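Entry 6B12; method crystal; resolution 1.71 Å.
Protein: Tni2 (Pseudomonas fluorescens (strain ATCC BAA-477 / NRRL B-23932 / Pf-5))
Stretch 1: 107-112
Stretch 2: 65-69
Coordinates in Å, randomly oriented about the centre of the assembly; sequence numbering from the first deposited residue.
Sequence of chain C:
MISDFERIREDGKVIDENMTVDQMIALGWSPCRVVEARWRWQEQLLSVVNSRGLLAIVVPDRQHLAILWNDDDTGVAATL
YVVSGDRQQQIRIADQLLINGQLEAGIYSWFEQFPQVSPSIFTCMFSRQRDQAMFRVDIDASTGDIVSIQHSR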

# COMPACT_ATOMS: atom_id res chain seq x y z
N ILE C 107 9.36 0.34 7.57
CA ILE C 107 8.17 1.17 7.81
C ILE C 107 6.95 0.46 7.23
O ILE C 107 6.93 0.12 6.04
CB ILE C 107 8.31 2.57 7.17
CG1 ILE C 107 9.57 3.28 7.65
CG2 ILE C 107 7.08 3.47 7.51
CD1 ILE C 107 9.83 4.59 6.91
N TYR C 108 5.92 0.28 8.05
CA TYR C 108 4.65 -0.19 7.52
C TYR C 108 4.01 0.90 6.65
O TYR C 108 4.05 2.09 7.00
CB TYR C 108 3.71 -0.58 8.66
CG TYR C 108 4.14 -1.87 9.32
CD1 TYR C 108 4.06 -3.08 8.65
CD2 TYR C 108 4.65 -1.87 10.61
CE1 TYR C 108 4.45 -4.29 9.25
CE2 TYR C 108 5.05 -3.09 11.24
CZ TYR C 108 4.94 -4.28 10.54
OH TYR C 108 5.32 -5.47 11.12
N SER C 109 3.44 0.49 5.51
CA SER C 109 3.11 1.41 4.43
C SER C 109 1.65 1.38 4.01
O SER C 109 1.11 2.45 3.74
CB SER C 109 3.99 1.14 3.21
OG SER C 109 5.34 1.34 3.60
N TRP C 110 0.99 0.22 3.97
CA TRP C 110 -0.43 0.18 3.63
C TRP C 110 -0.94 -1.23 3.93
O TRP C 110 -0.16 -2.14 4.20
CB TRP C 110 -0.70 0.57 2.17
CG TRP C 110 -0.25 -0.41 1.07
CD1 TRP C 110 -0.95 -1.48 0.60
CD2 TRP C 110 0.95 -0.34 0.31
NE1 TRP C 110 -0.24 -2.11 -0.40
CE2 TRP C 110 0.93 -1.41 -0.61
CE3 TRP C 110 2.05 0.52 0.30
CZ2 TRP C 110 1.96 -1.66 -1.50
CZ3 TRP C 110 3.08 0.29 -0.60
CH2 TRP C 110 3.03 -0.79 -1.48
N PHE C 111 -2.26 -1.40 3.85
CA PHE C 111 -2.89 -2.68 4.18
C PHE C 111 -3.37 -3.38 2.92
O PHE C 111 -3.74 -2.73 1.94
CB PHE C 111 -4.11 -2.49 5.11
CG PHE C 111 -3.78 -1.91 6.44
CD1 PHE C 111 -3.17 -2.68 7.43
CD2 PHE C 111 -4.06 -0.57 6.73
CE1 PHE C 111 -2.85 -2.14 8.66
CE2 PHE C 111 -3.76 -0.03 7.96
CZ PHE C 111 -3.16 -0.80 8.94
N GLU C 112 -3.38 -4.71 2.95
CA GLU C 112 -4.05 -5.51 1.93
C GLU C 112 -4.81 -6.62 2.62
O GLU C 112 -4.56 -6.94 3.79
CB GLU C 112 -3.08 -6.13 0.92
CG GLU C 112 -2.27 -5.12 0.12
CD GLU C 112 -3.08 -4.42 -0.96
OE1 GLU C 112 -4.26 -4.78 -1.22
OE2 GLU C 112 -2.51 -3.48 -1.55
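Stretch 2 (65-69) LAILW

Two strands need not share a ladder of hydrogen bonds to belong to the same core; they may pack without a single hydrogen bond between them, through side chains set against side chains and backbone, and this pair in Tni2 is a compact example. Stretch 2, residues 65-69, is extended throughout, part of a strand that begins before Leu 65 and runs on past Trp 69. It crosses stretch 1, itself a strand, at a signed angle of -129°, so that the two chains run in broadly opposing directions but well off antiparallel. Their axes come no nearer than 8.3 Å, and no hydrogen bond passes between them. The contact rests on van der Waals packing, much of it by apolar side chains, and buries 258 Å², both sides summed.

In stretch 2 the side chains alternate: Ala 66 and Leu 68 direct their CA-to-CB bonds toward stretch 1, whereas that of Ile 67 points away.

At the start of stretch 1, the CA-to-CB bond of Ile 107 points sideways and the residue makes no contact, although its O accepts a hydrogen bond from Ser 109 OG at 3.2 Å. With Tyr 108 the packing begins. Its CA lies 7.4 Å from the CA of Leu 68, the point of closest backbone register. The CA-to-CB bond is aimed toward stretch 2, but the ring then leads away, so it is the root of the side chain that touches: Tyr 108 CB lies 3.7 Å from Leu 68 CD1. Leu 68 also packs on the backbone, its CD2 3.5 Å and its CD1 3.7 Å from Tyr 108 O.

The CD2 methyl continues along the chain. At Ser 109, phi/psi of -124°/-39° breaks the regular extended form, and the CA-to-CB bonds of two successive residues, Ser 109 and Trp 110, point away. Yet Ser 109 O is 3.7 Å from Leu 68 CD2, and Trp 110 N is 4.2 Å from that atom. Trp 110 NE1 makes a weak hydrogen bond to Glu 112 OE2, at 2.9 Å, within stretch 1.

Phe 111 turns toward stretch 2 again and closes the contact. Its CE1 rests 3.7 Å from Ala 66 CB, and its CZ 4.1 Å from Leu 68 CB. The tip of the ring also meets backbone: Phe 111 CZ is 4.0 Å from Leu 68 N, which lies at the ring edge, near its plane. Ala 66 through its CB and Leu 68 through its CB and N thus meet the same ring. Glu 112 lies out of reach, ending a contact in which Leu 68 contributes the largest covered area.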

# COMPACT_ATOMS: atom_id res chain seq x y z
N LEU C 65 -9.00 -3.13 15.55
CA LEU C 65 -8.66 -2.25 14.45
C LEU C 65 -7.14 -2.27 14.28
O LEU C 65 -6.40 -2.38 15.26
CB LEU C 65 -9.13 -0.82 14.71
CG LEU C 65 -10.67 -0.76 14.86
CD1 LEU C 65 -11.01 -0.65 16.34
CD2 LEU C 65 -11.23 0.41 14.08
N ALA C 66 -6.69 -2.20 13.05
CA ALA C 66 -5.28 -1.97 12.78
C ALA C 66 -5.15 -0.52 12.34
O ALA C 66 -5.86 -0.08 11.43
CB ALA C 66 -4.74 -2.91 11.71
N ILE C 67 -4.24 0.21 12.98
CA ILE C 67 -4.13 1.65 12.79
C ILE C 67 -2.69 1.93 12.41
O ILE C 67 -1.79 1.71 13.23
CB ILE C 67 -4.48 2.43 14.06
CG1 ILE C 67 -5.85 2.03 14.65
CG2 ILE C 67 -4.39 3.92 13.76
CD1 ILE C 67 -6.96 2.41 13.80
N LEU C 68 -2.46 2.47 11.21
CA LEU C 68 -1.14 2.93 10.81
C LEU C 68 -1.10 4.44 11.06
O LEU C 68 -1.80 5.20 10.39
CB LEU C 68 -0.87 2.59 9.36
CG LEU C 68 0.53 2.93 8.88
CD1 LEU C 68 1.61 2.22 9.71
CD2 LEU C 68 0.60 2.53 7.42
N TRP C 69 -0.26 4.85 12.01
CA TRP C 69 -0.31 6.16 12.64
C TRP C 69 0.86 7.00 12.14
O TRP C 69 2.01 6.63 12.36
CB TRP C 69 -0.21 5.95 14.15
CG TRP C 69 -0.45 7.09 15.07
CD1 TRP C 69 0.50 7.87 15.71
CD2 TRP C 69 -1.71 7.50 15.58
NE1 TRP C 69 -0.12 8.76 16.56
CE2 TRP C 69 -1.48 8.54 16.51
CE3 TRP C 69 -3.04 7.08 15.36
CZ2 TRP C 69 -2.51 9.18 17.17
CZ3 TRP C 69 -4.06 7.73 16.03
CH2 TRP C 69 -3.79 8.75 16.92